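Long-range contacts in cellobiose 2-epimerase (Spirochaeta thermophila DSM 6192, PDB 5ZIG), which probably catalyses the reversible epimerization of cellobiose to 4-O-beta-D-glucopyranosyl-D-mannose, as a member of the N-acylglucosamine 2-epimerase family: residues L151-R155 and D171-P175; H99-F103 and E147-L151; I14-A19 and G393-D398. All coordinates share one frame; numbering follows the deposited sequence.

Contact 1 of 3, residues L151-R155 and D171-P175; sequences LLEDR and DWSTP
W172 and R155 join the loop 171-175 to the last turns of helix 139-156. Along the loop, D171 comes first: its OD1 takes the backbone N of S173 at 2.9 Å, an Asx turn, and S173 OG bonds to that same oxygen from the same face of the carboxylate. This turn carries W172, whose positive phi of 65° fits the tight bend, and sends its indole toward the helix. L151 lies crosswise over one indole face near the rim, with CD1 3.6 Å from W172 NE1. L152 adds a looser touch, CD1 to W172 CH2 at 4.2 Å, and R155 CB sits 3.9 Å from W172 CE3. Bent at chi2 and chi3, the R155 chain curls back so that NE donates to W172 O at 2.9 Å; the bond is bent, 135° at the hydrogen. NH2 adds a weak bond to the same carbonyl oxygen, and S173 O lies near the guanidinium edge. L119 and N122 of helix 119-136 also touch the indole, and W172 NE1 donates to R100 O. The loop between strands 167-168 and 175-176 is thus held against the C-terminal end of helix 139-156 in the (alpha/alpha)6-barrel characteristic of this epimerase family.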
loop_
_atom_site.group_PDB
_atom_site.type_symbol
_atom_site.label_atom_id
_atom_site.label_comp_id
_atom_site.label_asym_id
_atom_site.label_seq_id
_atom_site.Cartn_x
_atom_site.Cartn_y
_atom_site.Cartn_z
ATOM N N LEU A 151 2.075 -14.779 -14.621
ATOM C CA LEU A 151 1.313 -14.009 -15.605
ATOM C C LEU A 151 1.850 -12.594 -15.715
ATOM O O LEU A 151 1.980 -12.050 -16.823
ATOM C CB LEU A 151 -0.166 -13.964 -15.226
ATOM C CG LEU A 151 -1.051 -15.185 -15.472
ATOM C CD1 LEU A 151 -2.406 -14.942 -14.821
ATOM C CD2 LEU A 151 -1.196 -15.468 -16.969
ATOM N N LEU A 152 2.099 -11.963 -14.559
ATOM C CA LEU A 152 2.702 -10.640 -14.524
ATOM C C LEU A 152 4.002 -10.589 -15.324
ATOM O O LEU A 152 4.272 -9.605 -16.025
ATOM C CB LEU A 152 2.945 -10.228 -13.070
ATOM C CG LEU A 152 1.816 -9.597 -12.253
ATOM C CD1 LEU A 152 0.438 -10.171 -12.594
ATOM C CD2 LEU A 152 2.099 -9.743 -10.765
ATOM N N GLU A 153 4.827 -11.636 -15.226
ATOM C CA GLU A 153 6.069 -11.638 -15.979
ATOM C C GLU A 153 5.813 -12.044 -17.427
ATOM O O GLU A 153 6.274 -11.374 -18.357
ATOM C CB GLU A 153 7.092 -12.566 -15.313
ATOM C CG GLU A 153 7.449 -12.169 -13.868
ATOM C CD GLU A 153 8.080 -10.800 -13.779
ATOM O OE1 GLU A 153 9.164 -10.588 -14.375
ATOM O OE2 GLU A 153 7.468 -9.924 -13.116
ATOM N N ASP A 154 5.030 -13.101 -17.639
ATOM C CA ASP A 154 4.901 -13.619 -19.002
ATOM C C ASP A 154 4.020 -12.725 -19.877
ATOM O O ASP A 154 4.373 -12.444 -21.030
ATOM C CB ASP A 154 4.388 -15.063 -18.965
ATOM C CG ASP A 154 5.338 -16.012 -18.197
ATOM O OD1 ASP A 154 4.900 -17.106 -17.756
ATOM O OD2 ASP A 154 6.524 -15.649 -18.013
ATOM N N ARG A 155 2.885 -12.252 -19.357
ATOM C CA ARG A 155 2.021 -11.354 -20.121
ATOM C C ARG A 155 2.209 -9.883 -19.770
ATOM O O ARG A 155 2.064 -9.033 -20.652
ATOM C CB ARG A 155 0.539 -11.713 -19.926
ATOM C CG ARG A 155 0.178 -13.184 -20.156
ATOM C CD ARG A 155 0.448 -13.633 -21.592
ATOM N NE ARG A 155 -0.277 -12.829 -22.575
ATOM C CZ ARG A 155 0.313 -12.103 -23.518
ATOM N NH1 ARG A 155 1.637 -12.083 -23.612
ATOM N NH2 ARG A 155 -0.413 -11.397 -24.369
ATOM N N ASP A 171 -8.767 -12.293 -21.225
ATOM C CA ASP A 171 -7.952 -13.412 -21.684
ATOM C C ASP A 171 -6.455 -13.123 -21.657
ATOM O O ASP A 171 -5.677 -13.959 -22.132
ATOM C CB ASP A 171 -8.380 -13.832 -23.103
ATOM C CG ASP A 171 -8.252 -12.701 -24.126
ATOM O OD1 ASP A 171 -7.473 -11.745 -23.896
ATOM O OD2 ASP A 171 -8.926 -12.769 -25.174
ATOM N N TRP A 172 -6.046 -11.959 -21.141
ATOM C CA TRP A 172 -4.653 -11.515 -21.004
ATOM C C TRP A 172 -3.967 -11.311 -22.352
ATOM O O TRP A 172 -2.728 -11.355 -22.437
ATOM C CB TRP A 172 -3.823 -12.485 -20.153
ATOM C CG TRP A 172 -4.078 -12.464 -18.663
ATOM C CD1 TRP A 172 -4.897 -13.303 -17.967
ATOM C CD2 TRP A 172 -3.471 -11.599 -17.686
ATOM N NE1 TRP A 172 -4.858 -13.003 -16.626
ATOM C CE2 TRP A 172 -3.980 -11.972 -16.425
ATOM C CE3 TRP A 172 -2.532 -10.562 -17.754
ATOM C CZ2 TRP A 172 -3.608 -11.326 -15.243
ATOM C CZ3 TRP A 172 -2.157 -9.918 -16.562
ATOM C CH2 TRP A 172 -2.702 -10.305 -15.336
ATOM N N SER A 173 -4.736 -11.063 -23.409
ATOM C CA SER A 173 -4.175 -10.963 -24.750
ATOM C C SER A 173 -3.824 -9.539 -25.158
ATOM O O SER A 173 -2.865 -9.342 -25.910
ATOM C CB SER A 173 -5.167 -11.520 -25.782
ATOM O OG SER A 173 -6.194 -10.585 -26.069
ATOM N N THR A 174 -4.595 -8.554 -24.707
ATOM C CA THR A 174 -4.544 -7.187 -25.210
ATOM C C THR A 174 -4.246 -6.221 -24.072
ATOM O O THR A 174 -5.051 -6.117 -23.133
ATOM C CB THR A 174 -5.886 -6.839 -25.870
ATOM O OG1 THR A 174 -6.101 -7.701 -26.993
ATOM C CG2 THR A 174 -5.938 -5.370 -26.304
ATOM N N PRO A 175 -3.116 -5.512 -24.078
ATOM C CA PRO A 175 -2.879 -4.529 -23.019
ATOM C C PRO A 175 -3.871 -3.381 -23.117
ATOM O O PRO A 175 -4.280 -2.971 -24.208
ATOM C CB PRO A 175 -1.433 -4.063 -23.266
ATOM C CG PRO A 175 -1.125 -4.456 -24.687
ATOM C CD PRO A 175 -1.959 -5.662 -24.984
#

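Contact 2 of 3, residues H99-F103 and E147-L151; sequences HRGFF and ETFDL
R100 lays its aliphatic chain across the carboxylate of E147, CD 3.5 Å from E147 OE2, joining a loop to helix 139-156 in the (alpha/alpha)6-barrel of this epimerase family. Because the R100 chain turns back at chi2 (-44°), its NH1 reaches E147 OE2 at 3.0 Å. The salt bridge contains only a weak hydrogen bond: the N-H points off line, and the guanidinium and carboxylate planes stand 83° apart. E147 extends fully beyond CG (chi2 -174°), carrying its carboxylate out from the helix to the loop, and its OE1 is also bonded to Y95 OH. One turn further along the helix, L151 turns its CD1 close against the loop backbone, 3.3 Å from G101 N and 3.8 Å from R100 CB. G101 runs with positive phi, a conformation that favours glycine. Deeper in, T148 OG1, hydrogen-bonded to L144 O within its own helix, meets the F102 ring at its edge, in plane, 3.4 Å from CE1; A125 and L129 of helix 119-136 also touch that ring. A single water ties the two segments together: it accepts from G101 N at 3.1 Å and donates to E147 OE1 at 2.7 Å and to T148 OG1 at 2.9 Å.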
loop_
_atom_site.group_PDB
_atom_site.type_symbol
_atom_site.label_atom_id
_atom_site.label_comp_id
_atom_site.label_asym_id
_atom_site.label_seq_id
_atom_site.Cartn_x
_atom_site.Cartn_y
_atom_site.Cartn_z
ATOM N N HIS A 99 -9.099 -18.102 -17.451
ATOM C CA HIS A 99 -7.922 -17.433 -17.996
ATOM C C HIS A 99 -6.878 -17.094 -16.941
ATOM O O HIS A 99 -5.872 -16.461 -17.271
ATOM C CB HIS A 99 -8.340 -16.158 -18.739
ATOM C CG HIS A 99 -9.460 -16.370 -19.719
ATOM N ND1 HIS A 99 -9.252 -16.844 -21.002
ATOM C CD2 HIS A 99 -10.795 -16.183 -19.600
ATOM C CE1 HIS A 99 -10.412 -16.941 -21.628
ATOM N NE2 HIS A 99 -11.364 -16.534 -20.802
ATOM N N ARG A 100 -7.112 -17.480 -15.686
ATOM C CA ARG A 100 -6.208 -17.232 -14.558
ATOM C C ARG A 100 -6.091 -15.748 -14.220
ATOM O O ARG A 100 -6.725 -14.895 -14.861
ATOM C CB ARG A 100 -4.828 -17.837 -14.830
ATOM C CG ARG A 100 -4.886 -19.293 -15.295
ATOM C CD ARG A 100 -5.871 -20.094 -14.459
ATOM N NE ARG A 100 -6.307 -21.302 -15.145
ATOM C CZ ARG A 100 -6.089 -22.529 -14.688
ATOM N NH1 ARG A 100 -5.443 -22.697 -13.539
ATOM N NH2 ARG A 100 -6.513 -23.583 -15.376
ATOM N N GLY A 101 -5.286 -15.434 -13.211
ATOM C CA GLY A 101 -5.326 -14.101 -12.626
ATOM C C GLY A 101 -6.667 -13.851 -11.944
ATOM O O GLY A 101 -7.511 -14.737 -11.799
ATOM N N PHE A 102 -6.864 -12.599 -11.544
ATOM C CA PHE A 102 -8.015 -12.214 -10.742
ATOM C C PHE A 102 -8.792 -11.099 -11.429
ATOM O O PHE A 102 -8.198 -10.152 -11.960
ATOM C CB PHE A 102 -7.568 -11.787 -9.313
ATOM C CG PHE A 102 -6.915 -12.909 -8.543
ATOM C CD1 PHE A 102 -5.580 -13.217 -8.745
ATOM C CD2 PHE A 102 -7.650 -13.697 -7.688
ATOM C CE1 PHE A 102 -4.997 -14.267 -8.086
ATOM C CE2 PHE A 102 -7.073 -14.753 -7.044
ATOM C CZ PHE A 102 -5.738 -15.034 -7.239
ATOM N N PHE A 103 -10.120 -11.242 -11.440
ATOM C CA PHE A 103 -11.001 -10.176 -11.906
ATOM C C PHE A 103 -10.877 -8.920 -11.037
ATOM O O PHE A 103 -10.570 -8.986 -9.847
ATOM C CB PHE A 103 -12.464 -10.632 -11.880
ATOM C CG PHE A 103 -12.752 -11.835 -12.705
ATOM C CD1 PHE A 103 -12.551 -11.815 -14.076
ATOM C CD2 PHE A 103 -13.269 -12.983 -12.120
ATOM C CE1 PHE A 103 -12.837 -12.936 -14.838
ATOM C CE2 PHE A 103 -13.557 -14.103 -12.880
ATOM C CZ PHE A 103 -13.343 -14.079 -14.233
ATOM N N GLU A 147 1.378 -18.667 -9.777
ATOM C CA GLU A 147 0.686 -18.574 -11.057
ATOM C C GLU A 147 0.504 -17.121 -11.476
ATOM O O GLU A 147 0.703 -16.767 -12.642
ATOM C CB GLU A 147 -0.673 -19.273 -10.958
ATOM C CG GLU A 147 -1.388 -19.501 -12.301
ATOM C CD GLU A 147 -2.789 -20.067 -12.131
ATOM O OE1 GLU A 147 -3.628 -19.462 -11.426
ATOM O OE2 GLU A 147 -3.048 -21.145 -12.688
ATOM N N THR A 148 0.126 -16.257 -10.533
ATOM C CA THR A 148 -0.148 -14.868 -10.877
ATOM C C THR A 148 1.141 -14.117 -11.214
ATOM O O THR A 148 1.190 -13.379 -12.208
ATOM C CB THR A 148 -0.905 -14.199 -9.711
ATOM O OG1 THR A 148 -1.952 -15.077 -9.252
ATOM C CG2 THR A 148 -1.506 -12.876 -10.134
ATOM N N PHE A 149 2.178 -14.281 -10.373
ATOM C CA PHE A 149 3.533 -13.822 -10.711
ATOM C C PHE A 149 3.909 -14.216 -12.139
ATOM O O PHE A 149 4.360 -13.383 -12.934
ATOM C CB PHE A 149 4.533 -14.429 -9.722
ATOM C CG PHE A 149 5.990 -14.123 -10.027
ATOM C CD1 PHE A 149 6.546 -12.881 -9.720
ATOM C CD2 PHE A 149 6.791 -15.071 -10.638
ATOM C CE1 PHE A 149 7.895 -12.608 -9.979
ATOM C CE2 PHE A 149 8.141 -14.800 -10.915
ATOM C CZ PHE A 149 8.692 -13.566 -10.576
ATOM N N ASP A 150 3.711 -15.490 -12.487
ATOM C CA ASP A 150 4.083 -15.934 -13.830
ATOM C C ASP A 150 3.336 -15.147 -14.892
ATOM O O ASP A 150 3.902 -14.838 -15.948
ATOM C CB ASP A 150 3.836 -17.436 -13.983
ATOM C CG ASP A 150 4.963 -18.259 -13.397
ATOM O OD1 ASP A 150 6.043 -17.672 -13.161
ATOM O OD2 ASP A 150 4.776 -19.474 -13.160
ATOM N N LEU A 151 2.075 -14.779 -14.621
ATOM C CA LEU A 151 1.313 -14.009 -15.605
ATOM C C LEU A 151 1.850 -12.594 -15.715
ATOM O O LEU A 151 1.980 -12.050 -16.823
ATOM C CB LEU A 151 -0.166 -13.964 -15.226
ATOM C CG LEU A 151 -1.051 -15.185 -15.472
ATOM C CD1 LEU A 151 -2.406 -14.942 -14.821
ATOM C CD2 LEU A 151 -1.196 -15.468 -16.969
HETATM O O HOH W 1 -3.423 -16.735 -11.153
#

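Contact 3 of 3, residues I14-A19 and G393-D398; sequences IRSELA and GMRRID
R15 NE donates to D398 OD1 at 3.0 Å, and NH2 of the same guanidinium donates to D398 OD2 at 3.1 Å. This is a side-on, two-point salt bridge, one nitrogen to each oxygen, with both bonds nearly straight (162° and 171° at the hydrogens). The guanidinium and carboxylate planes are nearly coplanar, and NH2 uses the syn lone pair of OD2, so the paired bonds fix the rotation of both groups. R15 gets there with CG anti to its own nitrogen and a bend at chi2, which swings the chain from the flank of its helix over to the facing one. M394 SD covers one face of the guanidinium near its rim, 3.7 Å from NH1. The same sulfur meets A19 CB at 3.8 Å, and M394 CG packs against L18 CB.

Away from the ion pair the side chains that meet are aliphatic. I397 lays CG2 along R15 CB, and its CD1 touches both I14 CG2 (3.7 Å) and L18 CD1. L18 CD1 rests on the backbone of G393, 3.6 Å from its C; with no side chain at G393, the methyl can settle directly on the main chain. F322 of helix 315-332 and W345 of helix 336-352 pack on I14 and L18. The axes of the two short segments run antiparallel, 9.3 Å apart at closest approach, with their directions 159° from each other. Helix 7-31 thus meets helix 384-402, near the two ends of the chain, which closes the ring of helices in the (alpha/alpha)6-barrel of this family.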
loop_
_atom_site.group_PDB
_atom_site.type_symbol
_atom_site.label_atom_id
_atom_site.label_comp_id
_atom_site.label_asym_id
_atom_site.label_seq_id
_atom_site.Cartn_x
_atom_site.Cartn_y
_atom_site.Cartn_z
ATOM N N ILE A 14 3.780 6.351 21.652
ATOM C CA ILE A 14 3.230 6.100 20.314
ATOM C C ILE A 14 3.122 4.605 20.044
ATOM O O ILE A 14 2.132 4.124 19.472
ATOM C CB ILE A 14 4.088 6.810 19.253
ATOM C CG1 ILE A 14 3.864 8.314 19.401
ATOM C CG2 ILE A 14 3.777 6.265 17.796
ATOM C CD1 ILE A 14 4.880 9.173 18.703
ATOM N N ARG A 15 4.131 3.849 20.463
ATOM C CA ARG A 15 4.084 2.402 20.331
ATOM C C ARG A 15 2.793 1.842 20.915
ATOM O O ARG A 15 2.138 0.982 20.309
ATOM C CB ARG A 15 5.317 1.806 21.014
ATOM C CG ARG A 15 5.679 0.440 20.590
ATOM C CD ARG A 15 4.812 -0.618 21.232
ATOM N NE ARG A 15 5.280 -1.932 20.811
ATOM C CZ ARG A 15 4.546 -3.034 20.822
ATOM N NH1 ARG A 15 3.272 -3.004 21.232
ATOM N NH2 ARG A 15 5.107 -4.171 20.429
ATOM N N SER A 16 2.420 2.305 22.113
ATOM C CA SER A 16 1.229 1.773 22.761
ATOM C C SER A 16 -0.044 2.183 22.022
ATOM O O SER A 16 -0.982 1.385 21.929
ATOM C CB SER A 16 1.189 2.224 24.224
ATOM O OG SER A 16 0.641 3.521 24.316
ATOM N N GLU A 17 -0.091 3.400 21.471
ATOM C CA GLU A 17 -1.256 3.825 20.699
ATOM C C GLU A 17 -1.345 3.059 19.384
ATOM O O GLU A 17 -2.443 2.722 18.927
ATOM C CB GLU A 17 -1.198 5.330 20.438
ATOM C CG GLU A 17 -0.930 6.124 21.721
ATOM C CD GLU A 17 -0.764 7.624 21.512
ATOM O OE1 GLU A 17 -0.517 8.064 20.373
ATOM O OE2 GLU A 17 -0.884 8.369 22.504
ATOM N N LEU A 18 -0.193 2.779 18.767
ATOM C CA LEU A 18 -0.172 1.930 17.583
ATOM C C LEU A 18 -0.833 0.593 17.871
ATOM O O LEU A 18 -1.661 0.119 17.083
ATOM C CB LEU A 18 1.266 1.741 17.095
ATOM C CG LEU A 18 1.975 2.991 16.576
ATOM C CD1 LEU A 18 3.457 2.751 16.344
ATOM C CD2 LEU A 18 1.335 3.494 15.315
ATOM N N ALA A 19 -0.521 -0.001 19.026
ATOM C CA ALA A 19 -1.079 -1.306 19.362
ATOM C C ALA A 19 -2.568 -1.221 19.673
ATOM O O ALA A 19 -3.340 -2.107 19.278
ATOM C CB ALA A 19 -0.324 -1.913 20.542
ATOM N N GLY A 393 5.040 0.552 12.431
ATOM C CA GLY A 393 5.425 1.402 13.555
ATOM C C GLY A 393 5.879 0.603 14.766
ATOM O O GLY A 393 6.883 0.930 15.393
ATOM N N MET A 394 5.164 -0.473 15.090
ATOM C CA MET A 394 5.482 -1.229 16.296
ATOM C C MET A 394 6.843 -1.889 16.179
ATOM O O MET A 394 7.663 -1.810 17.106
ATOM C CB MET A 394 4.399 -2.276 16.557
ATOM C CG MET A 394 3.184 -1.709 17.267
ATOM S SD MET A 394 2.022 -2.994 17.742
ATOM C CE MET A 394 1.114 -3.180 16.208
ATOM N N ARG A 395 7.105 -2.537 15.039
ATOM C CA ARG A 395 8.378 -3.215 14.864
ATOM C C ARG A 395 9.528 -2.227 14.814
ATOM O O ARG A 395 10.598 -2.482 15.381
ATOM C CB ARG A 395 8.368 -4.060 13.597
ATOM C CG ARG A 395 9.258 -5.298 13.711
ATOM C CD ARG A 395 9.612 -5.839 12.336
ATOM N NE ARG A 395 10.145 -4.810 11.443
ATOM C CZ ARG A 395 9.495 -4.319 10.392
ATOM N NH1 ARG A 395 8.276 -4.761 10.099
ATOM N NH2 ARG A 395 10.051 -3.383 9.628
ATOM N N ARG A 396 9.331 -1.101 14.130
ATOM C CA ARG A 396 10.415 -0.145 13.964
ATOM C C ARG A 396 10.692 0.597 15.260
ATOM O O ARG A 396 11.859 0.816 15.616
ATOM C CB ARG A 396 10.082 0.847 12.854
ATOM C CG ARG A 396 10.175 0.275 11.443
ATOM C CD ARG A 396 9.483 1.259 10.479
ATOM N NE ARG A 396 9.284 0.719 9.137
ATOM C CZ ARG A 396 10.178 0.805 8.158
ATOM N NH1 ARG A 396 11.342 1.410 8.366
ATOM N NH2 ARG A 396 9.908 0.280 6.978
ATOM N N ILE A 397 9.635 1.032 15.960
ATOM C CA ILE A 397 9.847 1.774 17.200
ATOM C C ILE A 397 10.523 0.885 18.234
ATOM O O ILE A 397 11.479 1.307 18.898
ATOM C CB ILE A 397 8.527 2.376 17.718
ATOM C CG1 ILE A 397 8.216 3.670 16.963
ATOM C CG2 ILE A 397 8.626 2.714 19.192
ATOM C CD1 ILE A 397 6.845 4.267 17.310
ATOM N N ASP A 398 10.073 -0.373 18.347
ATOM C CA ASP A 398 10.709 -1.339 19.247
ATOM C C ASP A 398 12.206 -1.458 18.983
ATOM O O ASP A 398 13.017 -1.439 19.917
ATOM C CB ASP A 398 10.070 -2.721 19.094
ATOM C CG ASP A 398 8.721 -2.825 19.769
ATOM O OD1 ASP A 398 8.261 -1.830 20.360
ATOM O OD2 ASP A 398 8.119 -3.916 19.699
#

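In the fold
Contacts 1 and 2 form one continuous region: both use helix 139-156, share L151, and touch directly where W172 NE1 reaches R100 O. Their centres are 8 Å apart, and each sets a loop against that helix, partly buried; contact 1 uses a main-chain carbonyl as acceptor for its arginine, while contact 2 adds a bridging water and a skewed salt bridge. Contact 3 stands on the other side of the chain's centre, its centre about 40 Å from that of contact 1 and 36 Å from that of contact 2. It is buried, joins helix to helix, and relies on aliphatic packing beside a geometrically regular ion pair.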